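Local coordinates for protein HpcH/HpaI aldolase (Desulfitobacterium hafniense, PDB 3QZ6) that is an aldolase-type protein of the HpcH/HpaI aldolase/citrate lyase family, built on a parallel beta/alpha barrel of the TIM type, at residues S68-V76 against L84-P95; F173-L182 against V193-Y201. All blocks are in the same frame, centred on the assembly; numbering follows the deposited sequence.

Contact 1: S68-V76 against L84-P95; sequences SVLVRIPQV and LLDIGAEGFMIP
Val71 pairs in parallel with Phe92 between strands 68-72 and 91-94, whose segment axes come within 4.5 Å at 34°; Val71 N gives to Gly91 O (3.0 Å), Val71 O takes from Met93 N (3.1 Å), and Glu90 N bonds to Val69 O. At the start of strand 68-72, Ser68 OG donates to Glu90 OE2 (2.7 Å), meeting it from above the carboxylate plane; the backbone N of Phe5 and Leu6 also bind this carboxylate, engaging both oxygens. A water accepts from Val69 N and donates to Gly88 O, tying the strand to the turn just after helix 78-87. That helix connects the strands in a right-handed beta-alpha-beta crossover of the TIM barrel. On its side, Leu84 CD1 touches Val71 CG1 (3.9 Å). A chi1 of 56° leaves Ile73 CG2 to meet Leu84 CD1 (3.6 Å) and Phe92 CD1, while its CG1-CD1 arm runs beside Ile94 in the same direction, the CD1 methyls 3.7 Å apart. On the other face Arg72 and Met93, a selenomethionine, run side by side; the bend at Met93 chi3 (67°) brings CE over the guanidinium, held by salt bridges from NH1 to Asp44 and NE to Glu46 and by an NH2 hydrogen bond to Gln149.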
loop_
_atom_site.group_PDB
_atom_site.type_symbol
_atom_site.label_atom_id
_atom_site.label_comp_id
_atom_site.label_asym_id
_atom_site.label_seq_id
_atom_site.Cartn_x
_atom_site.Cartn_y
_atom_site.Cartn_z
ATOM N N SER A 68 -15.864 5.029 7.282
ATOM C CA SER A 68 -16.823 5.293 6.218
ATOM C C SER A 68 -16.146 5.211 4.853
ATOM O O SER A 68 -15.040 5.713 4.674
ATOM C CB SER A 68 -17.433 6.688 6.389
ATOM O OG SER A 68 -18.086 6.821 7.639
ATOM N N VAL A 69 -16.819 4.601 3.886
ATOM C CA VAL A 69 -16.263 4.484 2.543
ATOM C C VAL A 69 -17.035 5.404 1.607
ATOM O O VAL A 69 -18.248 5.268 1.473
ATOM C CB VAL A 69 -16.363 3.034 2.022
ATOM C CG1 VAL A 69 -15.762 2.912 0.619
ATOM C CG2 VAL A 69 -15.672 2.050 3.004
ATOM N N LEU A 70 -16.347 6.359 0.985
ATOM C CA LEU A 70 -16.976 7.176 -0.053
ATOM C C LEU A 70 -16.397 6.737 -1.383
ATOM O O LEU A 70 -15.325 6.147 -1.419
ATOM C CB LEU A 70 -16.692 8.664 0.160
ATOM C CG LEU A 70 -17.087 9.246 1.522
ATOM C CD1 LEU A 70 -16.723 10.726 1.574
ATOM C CD2 LEU A 70 -18.586 9.053 1.789
ATOM N N VAL A 71 -17.094 7.031 -2.472
ATOM C CA VAL A 71 -16.575 6.702 -3.791
ATOM C C VAL A 71 -16.601 7.929 -4.702
ATOM O O VAL A 71 -17.587 8.656 -4.748
ATOM C CB VAL A 71 -17.377 5.573 -4.452
ATOM C CG1 VAL A 71 -16.714 5.159 -5.783
ATOM C CG2 VAL A 71 -17.487 4.360 -3.513
ATOM N N ARG A 72 -15.505 8.153 -5.419
ATOM C CA ARG A 72 -15.456 9.187 -6.443
ATOM C C ARG A 72 -15.849 8.500 -7.747
ATOM O O ARG A 72 -15.101 7.678 -8.273
ATOM C CB ARG A 72 -14.037 9.744 -6.536
ATOM C CG ARG A 72 -13.794 10.774 -7.635
ATOM C CD ARG A 72 -12.287 10.848 -7.902
ATOM N NE ARG A 72 -11.775 12.191 -7.736
ATOM C CZ ARG A 72 -10.498 12.498 -7.539
ATOM N NH1 ARG A 72 -9.573 11.552 -7.470
ATOM N NH2 ARG A 72 -10.148 13.768 -7.403
ATOM N N ILE A 73 -17.038 8.806 -8.250
ATOM C CA ILE A 73 -17.555 8.109 -9.417
ATOM C C ILE A 73 -17.272 8.904 -10.684
ATOM O O ILE A 73 -17.189 10.118 -10.647
ATOM C CB ILE A 73 -19.052 7.830 -9.269
ATOM C CG1 ILE A 73 -19.824 9.132 -9.002
ATOM C CG2 ILE A 73 -19.274 6.790 -8.151
ATOM C CD1 ILE A 73 -21.327 8.912 -8.779
ATOM N N PRO A 74 -17.101 8.212 -11.813
ATOM C CA PRO A 74 -16.721 8.902 -13.058
ATOM C C PRO A 74 -17.866 9.670 -13.725
ATOM O O PRO A 74 -17.629 10.591 -14.503
ATOM C CB PRO A 74 -16.270 7.752 -13.959
ATOM C CG PRO A 74 -17.063 6.557 -13.459
ATOM C CD PRO A 74 -17.151 6.746 -11.967
ATOM N N GLN A 75 -19.099 9.277 -13.451
ATOM C CA GLN A 75 -20.250 9.958 -14.033
ATOM C C GLN A 75 -21.439 9.658 -13.146
ATOM O O GLN A 75 -21.438 8.675 -12.407
ATOM C CB GLN A 75 -20.527 9.483 -15.469
ATOM C CG GLN A 75 -21.083 8.063 -15.551
ATOM C CD GLN A 75 -20.928 7.435 -16.923
ATOM O OE1 GLN A 75 -20.132 7.892 -17.736
ATOM N NE2 GLN A 75 -21.678 6.363 -17.181
ATOM N N VAL A 76 -22.444 10.516 -13.203
ATOM C CA VAL A 76 -23.624 10.347 -12.377
ATOM C C VAL A 76 -24.692 9.574 -13.140
ATOM O O VAL A 76 -25.312 10.098 -14.053
ATOM C CB VAL A 76 -24.170 11.712 -11.945
ATOM C CG1 VAL A 76 -25.469 11.553 -11.162
ATOM C CG2 VAL A 76 -23.120 12.441 -11.116
ATOM N N LEU A 84 -23.768 1.425 -5.605
ATOM C CA LEU A 84 -22.748 1.692 -4.602
ATOM C C LEU A 84 -23.369 1.992 -3.245
ATOM O O LEU A 84 -22.827 1.582 -2.225
ATOM C CB LEU A 84 -21.793 2.809 -5.043
ATOM C CG LEU A 84 -20.861 2.409 -6.201
ATOM C CD1 LEU A 84 -20.127 3.626 -6.751
ATOM C CD2 LEU A 84 -19.876 1.315 -5.773
ATOM N N LEU A 85 -24.494 2.709 -3.223
ATOM C CA LEU A 85 -25.185 2.951 -1.951
ATOM C C LEU A 85 -25.741 1.644 -1.401
ATOM O O LEU A 85 -25.709 1.403 -0.188
ATOM C CB LEU A 85 -26.322 3.965 -2.108
ATOM C CG LEU A 85 -25.908 5.412 -2.381
ATOM C CD1 LEU A 85 -27.141 6.283 -2.551
ATOM C CD2 LEU A 85 -25.036 5.968 -1.256
ATOM N N ASP A 86 -26.275 0.809 -2.284
ATOM C CA ASP A 86 -26.849 -0.459 -1.839
ATOM C C ASP A 86 -25.748 -1.336 -1.247
ATOM O O ASP A 86 -25.927 -1.967 -0.204
ATOM C CB ASP A 86 -27.540 -1.179 -2.999
ATOM C CG ASP A 86 -28.875 -0.535 -3.371
ATOM O OD1 ASP A 86 -29.411 0.242 -2.558
ATOM O OD2 ASP A 86 -29.393 -0.816 -4.464
ATOM N N ILE A 87 -24.606 -1.363 -1.919
ATOM C CA ILE A 87 -23.461 -2.150 -1.445
ATOM C C ILE A 87 -22.991 -1.662 -0.078
ATOM O O ILE A 87 -22.572 -2.458 0.760
ATOM C CB ILE A 87 -22.310 -2.122 -2.474
ATOM C CG1 ILE A 87 -22.680 -2.971 -3.701
ATOM C CG2 ILE A 87 -21.016 -2.634 -1.866
ATOM C CD1 ILE A 87 -21.832 -2.611 -4.966
ATOM N N GLY A 88 -23.056 -0.353 0.161
ATOM C CA GLY A 88 -22.751 0.156 1.489
ATOM C C GLY A 88 -21.798 1.335 1.587
ATOM O O GLY A 88 -21.388 1.715 2.687
ATOM N N ALA A 89 -21.423 1.915 0.455
ATOM C CA ALA A 89 -20.689 3.171 0.502
ATOM C C ALA A 89 -21.610 4.176 1.177
ATOM O O ALA A 89 -22.826 4.146 0.968
ATOM C CB ALA A 89 -20.337 3.639 -0.898
ATOM N N GLU A 90 -21.056 5.064 1.990
ATOM C CA GLU A 90 -21.908 6.053 2.660
ATOM C C GLU A 90 -22.258 7.197 1.726
ATOM O O GLU A 90 -23.165 8.000 1.999
ATOM C CB GLU A 90 -21.243 6.595 3.929
ATOM C CG GLU A 90 -21.085 5.547 5.030
ATOM C CD GLU A 90 -20.850 6.171 6.397
ATOM O OE1 GLU A 90 -21.163 7.367 6.565
ATOM O OE2 GLU A 90 -20.353 5.471 7.305
ATOM N N GLY A 91 -21.540 7.282 0.613
ATOM C CA GLY A 91 -21.822 8.352 -0.328
ATOM C C GLY A 91 -20.697 8.624 -1.293
ATOM O O GLY A 91 -19.827 7.767 -1.523
ATOM N N PHE A 92 -20.698 9.838 -1.835
ATOM C CA PHE A 92 -19.923 10.131 -3.031
ATOM C C PHE A 92 -19.190 11.454 -3.004
ATOM O O PHE A 92 -19.629 12.419 -2.386
ATOM C CB PHE A 92 -20.866 10.155 -4.235
ATOM C CG PHE A 92 -21.648 8.901 -4.396
ATOM C CD1 PHE A 92 -21.030 7.744 -4.849
ATOM C CD2 PHE A 92 -22.997 8.867 -4.077
ATOM C CE1 PHE A 92 -21.751 6.566 -4.978
ATOM C CE2 PHE A 92 -23.723 7.702 -4.203
ATOM C CZ PHE A 92 -23.106 6.548 -4.661
HETATM N N MSE A 93 -18.070 11.486 -3.712
HETATM C CA MSE A 93 -17.518 12.746 -4.165
HETATM C C MSE A 93 -17.803 12.801 -5.657
HETATM O O MSE A 93 -17.358 11.933 -6.413
HETATM C CB MSE A 93 -16.016 12.815 -3.904
HETATM C CG MSE A 93 -15.372 14.107 -4.410
HETATM SE SE MSE A 93 -13.502 14.293 -3.813
HETATM C CE MSE A 93 -12.753 12.832 -4.805
ATOM N N ILE A 94 -18.584 13.794 -6.072
ATOM C CA ILE A 94 -18.945 13.955 -7.474
ATOM C C ILE A 94 -17.937 14.898 -8.130
ATOM O O ILE A 94 -17.811 16.053 -7.727
ATOM C CB ILE A 94 -20.364 14.565 -7.615
ATOM C CG1 ILE A 94 -21.381 13.762 -6.790
ATOM C CG2 ILE A 94 -20.780 14.617 -9.084
ATOM C CD1 ILE A 94 -21.457 12.290 -7.212
ATOM N N PRO A 95 -17.217 14.416 -9.149
ATOM C CA PRO A 95 -16.110 15.216 -9.696
ATOM C C PRO A 95 -16.572 16.266 -10.701
ATOM O O PRO A 95 -17.596 16.068 -11.350
ATOM C CB PRO A 95 -15.250 14.166 -10.411
ATOM C CG PRO A 95 -16.262 13.127 -10.866
ATOM C CD PRO A 95 -17.296 13.070 -9.756
HETATM O O HOH W 1 -19.131 2.733 3.993
#

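Contact 2: F173-L182 against V193-Y201; sequences FGPRDLSNDL and VYECYEKVY
Phe173, at the end of strand 170-173, packs against residues 193-201 of helix 191-207, where Tyr197 lays the CD1-CE1 side of its ring over one face of Phe173: Tyr197 CD1 sits 3.2 Å above the Phe173 ring plane, over the centre. The two rings are tilted by 36°, with centroids 4.2 Å apart. Val200 comes head-on at the rim, its CB in the plane of the Phe173 ring and 3.6 Å from Phe173 CE1. Tyr201, its ring plane at 41° to that of Phe173, brings CE1 to 3.6 Å from Phe173 CE2 and completes an aromatic cluster, while its hydroxyl is tied to Gly212 O. With CG swung anti to the backbone N (chi1 -179°), Leu178 of helix 175-181 sends CD2 to 3.9 Å from Tyr197 CE1, the two side chains passing antiparallel. Further on, Leu182 CD1 packs on Val193 CG2 (3.9 Å) and near Cys196. In this beta/alpha barrel the contact sets the sixth strand and the short helix after it against the long helix 191-207. With no hydrogen bond between the segments, the contact depends on how closely rings and aliphatic groups fit; even the Tyr197 OH lies against a carbon, Pro175 CB, at 3.4 Å.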
loop_
_atom_site.group_PDB
_atom_site.type_symbol
_atom_site.label_atom_id
_atom_site.label_comp_id
_atom_site.label_asym_id
_atom_site.label_seq_id
_atom_site.Cartn_x
_atom_site.Cartn_y
_atom_site.Cartn_z
ATOM N N PHE A 173 -12.482 20.651 -3.398
ATOM C CA PHE A 173 -11.826 21.071 -4.634
ATOM C C PHE A 173 -10.992 19.967 -5.262
ATOM O O PHE A 173 -10.511 19.063 -4.569
ATOM C CB PHE A 173 -10.920 22.267 -4.352
ATOM C CG PHE A 173 -11.605 23.351 -3.582
ATOM C CD1 PHE A 173 -12.491 24.205 -4.217
ATOM C CD2 PHE A 173 -11.399 23.484 -2.221
ATOM C CE1 PHE A 173 -13.148 25.193 -3.512
ATOM C CE2 PHE A 173 -12.051 24.471 -1.505
ATOM C CZ PHE A 173 -12.927 25.325 -2.152
ATOM N N GLY A 174 -10.810 20.065 -6.576
ATOM C CA GLY A 174 -9.829 19.263 -7.292
ATOM C C GLY A 174 -8.766 20.225 -7.791
ATOM O O GLY A 174 -8.902 20.804 -8.864
ATOM N N PRO A 175 -7.711 20.426 -6.996
ATOM C CA PRO A 175 -6.768 21.521 -7.278
ATOM C C PRO A 175 -6.049 21.395 -8.622
ATOM O O PRO A 175 -5.790 22.408 -9.271
ATOM C CB PRO A 175 -5.770 21.432 -6.119
ATOM C CG PRO A 175 -6.497 20.707 -5.037
ATOM C CD PRO A 175 -7.403 19.734 -5.734
ATOM N N ARG A 176 -5.720 20.180 -9.040
ATOM C CA ARG A 176 -4.981 20.020 -10.281
ATOM C C ARG A 176 -5.820 20.470 -11.476
ATOM O O ARG A 176 -5.359 21.257 -12.305
ATOM C CB ARG A 176 -4.517 18.573 -10.471
ATOM C CG ARG A 176 -3.657 18.361 -11.729
ATOM C CD ARG A 176 -2.929 17.020 -11.670
ATOM N NE ARG A 176 -1.989 17.002 -10.553
ATOM C CZ ARG A 176 -1.723 15.932 -9.807
ATOM N NH1 ARG A 176 -2.317 14.777 -10.060
ATOM N NH2 ARG A 176 -0.851 16.017 -8.808
ATOM N N ASP A 177 -7.049 19.969 -11.568
ATOM C CA ASP A 177 -7.934 20.367 -12.664
ATOM C C ASP A 177 -8.272 21.855 -12.575
ATOM O O ASP A 177 -8.332 22.545 -13.590
ATOM C CB ASP A 177 -9.223 19.535 -12.685
ATOM C CG ASP A 177 -9.029 18.149 -13.328
ATOM O OD1 ASP A 177 -8.425 18.054 -14.418
ATOM O OD2 ASP A 177 -9.486 17.152 -12.735
ATOM N N LEU A 178 -8.505 22.347 -11.363
ATOM C CA LEU A 178 -8.844 23.755 -11.198
ATOM C C LEU A 178 -7.692 24.630 -11.661
ATOM O O LEU A 178 -7.892 25.585 -12.410
ATOM C CB LEU A 178 -9.193 24.074 -9.749
ATOM C CG LEU A 178 -9.582 25.527 -9.451
ATOM C CD1 LEU A 178 -10.837 25.948 -10.233
ATOM C CD2 LEU A 178 -9.800 25.708 -7.954
ATOM N N SER A 179 -6.479 24.301 -11.224
ATOM C CA SER A 179 -5.307 25.050 -11.667
ATOM C C SER A 179 -5.202 24.970 -13.187
ATOM O O SER A 179 -4.822 25.933 -13.843
ATOM C CB SER A 179 -4.024 24.538 -10.993
ATOM O OG SER A 179 -3.723 23.204 -11.380
ATOM N N ASN A 180 -5.570 23.827 -13.753
ATOM C CA ASN A 180 -5.561 23.697 -15.202
ATOM C C ASN A 180 -6.559 24.648 -15.833
ATOM O O ASN A 180 -6.257 25.298 -16.835
ATOM C CB ASN A 180 -5.848 22.260 -15.656
ATOM C CG ASN A 180 -5.526 22.043 -17.137
ATOM O OD1 ASN A 180 -4.697 22.752 -17.720
ATOM N ND2 ASN A 180 -6.169 21.056 -17.743
ATOM N N ASP A 181 -7.748 24.735 -15.242
ATOM C CA ASP A 181 -8.785 25.604 -15.787
ATOM C C ASP A 181 -8.389 27.076 -15.668
ATOM O O ASP A 181 -8.862 27.908 -16.437
ATOM C CB ASP A 181 -10.135 25.365 -15.105
ATOM C CG ASP A 181 -11.313 25.738 -16.000
ATOM O OD1 ASP A 181 -11.280 25.403 -17.203
ATOM O OD2 ASP A 181 -12.274 26.365 -15.511
ATOM N N LEU A 182 -7.527 27.393 -14.704
ATOM C CA LEU A 182 -7.028 28.760 -14.539
ATOM C C LEU A 182 -5.846 29.045 -15.461
ATOM O O LEU A 182 -5.274 30.134 -15.433
ATOM C CB LEU A 182 -6.620 29.006 -13.085
ATOM C CG LEU A 182 -7.783 29.165 -12.106
ATOM C CD1 LEU A 182 -7.337 28.839 -10.691
ATOM C CD2 LEU A 182 -8.389 30.585 -12.199
ATOM N N VAL A 193 -5.647 30.255 -7.180
ATOM C CA VAL A 193 -6.321 29.051 -6.725
ATOM C C VAL A 193 -6.987 29.306 -5.372
ATOM O O VAL A 193 -8.156 28.989 -5.178
ATOM C CB VAL A 193 -5.342 27.859 -6.643
ATOM C CG1 VAL A 193 -5.992 26.671 -5.968
ATOM C CG2 VAL A 193 -4.854 27.481 -8.036
ATOM N N TYR A 194 -6.245 29.900 -4.444
ATOM C CA TYR A 194 -6.801 30.237 -3.138
ATOM C C TYR A 194 -7.963 31.246 -3.200
ATOM O O TYR A 194 -8.897 31.168 -2.404
ATOM C CB TYR A 194 -5.692 30.694 -2.176
ATOM C CG TYR A 194 -4.955 29.519 -1.585
ATOM C CD1 TYR A 194 -3.833 28.994 -2.208
ATOM C CD2 TYR A 194 -5.412 28.898 -0.431
ATOM C CE1 TYR A 194 -3.173 27.903 -1.684
ATOM C CE2 TYR A 194 -4.758 27.805 0.098
ATOM C CZ TYR A 194 -3.638 27.314 -0.532
ATOM O OH TYR A 194 -2.979 26.223 -0.013
ATOM N N GLU A 195 -7.920 32.169 -4.154
ATOM C CA GLU A 195 -9.050 33.075 -4.375
ATOM C C GLU A 195 -10.315 32.283 -4.673
ATOM O O GLU A 195 -11.379 32.573 -4.126
ATOM C CB GLU A 195 -8.777 34.020 -5.543
ATOM C CG GLU A 195 -7.772 35.119 -5.261
ATOM C CD GLU A 195 -7.519 35.991 -6.482
ATOM O OE1 GLU A 195 -8.461 36.178 -7.287
ATOM O OE2 GLU A 195 -6.376 36.478 -6.639
ATOM N N CYS A 196 -10.202 31.290 -5.556
ATOM C CA CYS A 196 -11.330 30.414 -5.853
ATOM C C CYS A 196 -11.828 29.714 -4.588
ATOM O O CYS A 196 -13.030 29.673 -4.316
ATOM C CB CYS A 196 -10.952 29.365 -6.912
ATOM S SG CYS A 196 -10.649 30.029 -8.570
ATOM N N TYR A 197 -10.906 29.151 -3.817
ATOM C CA TYR A 197 -11.294 28.455 -2.592
ATOM C C TYR A 197 -12.123 29.375 -1.710
ATOM O O TYR A 197 -13.169 28.982 -1.192
ATOM C CB TYR A 197 -10.064 27.998 -1.808
ATOM C CG TYR A 197 -9.211 26.953 -2.488
ATOM C CD1 TYR A 197 -9.700 26.191 -3.544
ATOM C CD2 TYR A 197 -7.910 26.721 -2.058
ATOM C CE1 TYR A 197 -8.904 25.224 -4.154
ATOM C CE2 TYR A 197 -7.115 25.764 -2.654
ATOM C CZ TYR A 197 -7.616 25.016 -3.694
ATOM O OH TYR A 197 -6.797 24.076 -4.274
ATOM N N GLU A 198 -11.638 30.604 -1.534
ATOM C CA GLU A 198 -12.303 31.571 -0.667
ATOM C C GLU A 198 -13.719 31.856 -1.147
ATOM O O GLU A 198 -14.653 31.908 -0.343
ATOM C CB GLU A 198 -11.508 32.882 -0.587
ATOM C CG GLU A 198 -10.127 32.768 0.058
ATOM C CD GLU A 198 -10.176 32.741 1.581
ATOM O OE1 GLU A 198 -11.246 32.418 2.144
ATOM O OE2 GLU A 198 -9.140 33.046 2.216
ATOM N N LYS A 199 -13.868 32.061 -2.454
ATOM C CA LYS A 199 -15.181 32.340 -3.029
ATOM C C LYS A 199 -16.125 31.185 -2.755
ATOM O O LYS A 199 -17.280 31.386 -2.401
ATOM C CB LYS A 199 -15.096 32.583 -4.535
ATOM C CG LYS A 199 -14.604 33.964 -4.923
ATOM C CD LYS A 199 -14.490 34.105 -6.434
ATOM C CE LYS A 199 -13.926 35.466 -6.813
ATOM N NZ LYS A 199 -13.634 35.556 -8.265
ATOM N N VAL A 200 -15.633 29.965 -2.920
ATOM C CA VAL A 200 -16.483 28.806 -2.702
ATOM C C VAL A 200 -16.847 28.656 -1.226
ATOM O O VAL A 200 -17.988 28.346 -0.887
ATOM C CB VAL A 200 -15.824 27.510 -3.221
ATOM C CG1 VAL A 200 -16.647 26.288 -2.778
ATOM C CG2 VAL A 200 -15.691 27.578 -4.739
ATOM N N TYR A 201 -15.882 28.880 -0.346
ATOM C CA TYR A 201 -16.152 28.784 1.087
ATOM C C TYR A 201 -17.221 29.802 1.539
ATOM O O TYR A 201 -18.097 29.490 2.348
ATOM C CB TYR A 201 -14.860 28.957 1.891
ATOM C CG TYR A 201 -14.049 27.679 2.056
ATOM C CD1 TYR A 201 -14.391 26.511 1.388
ATOM C CD2 TYR A 201 -12.951 27.647 2.901
ATOM C CE1 TYR A 201 -13.647 25.339 1.556
ATOM C CE2 TYR A 201 -12.198 26.496 3.071
ATOM C CZ TYR A 201 -12.548 25.346 2.396
ATOM O OH TYR A 201 -11.794 24.212 2.593
#

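Both contacts are buried, but they lie at different depths and on different parts of the barrel. Contact 1, with its centre about 8 Å from that of the chain, spans two neighbouring strands and the helix between them; contact 2, at about 17 Å, lies in the outer helical layer and contains only the last residue of one strand, 170-173, though its side chains also touch strand 210-215. Contact 1 combines sheet hydrogen bonds and the Ser68-Glu90 bond with apolar packing, its arginine's charged partners lying outside; contact 2 relies on rings and aliphatic groups. They share no element: centres are about 22 Å apart, nearest atoms about 6 Å, and strand 145-150 lies between strands 91-94 and 170-173 in the barrel.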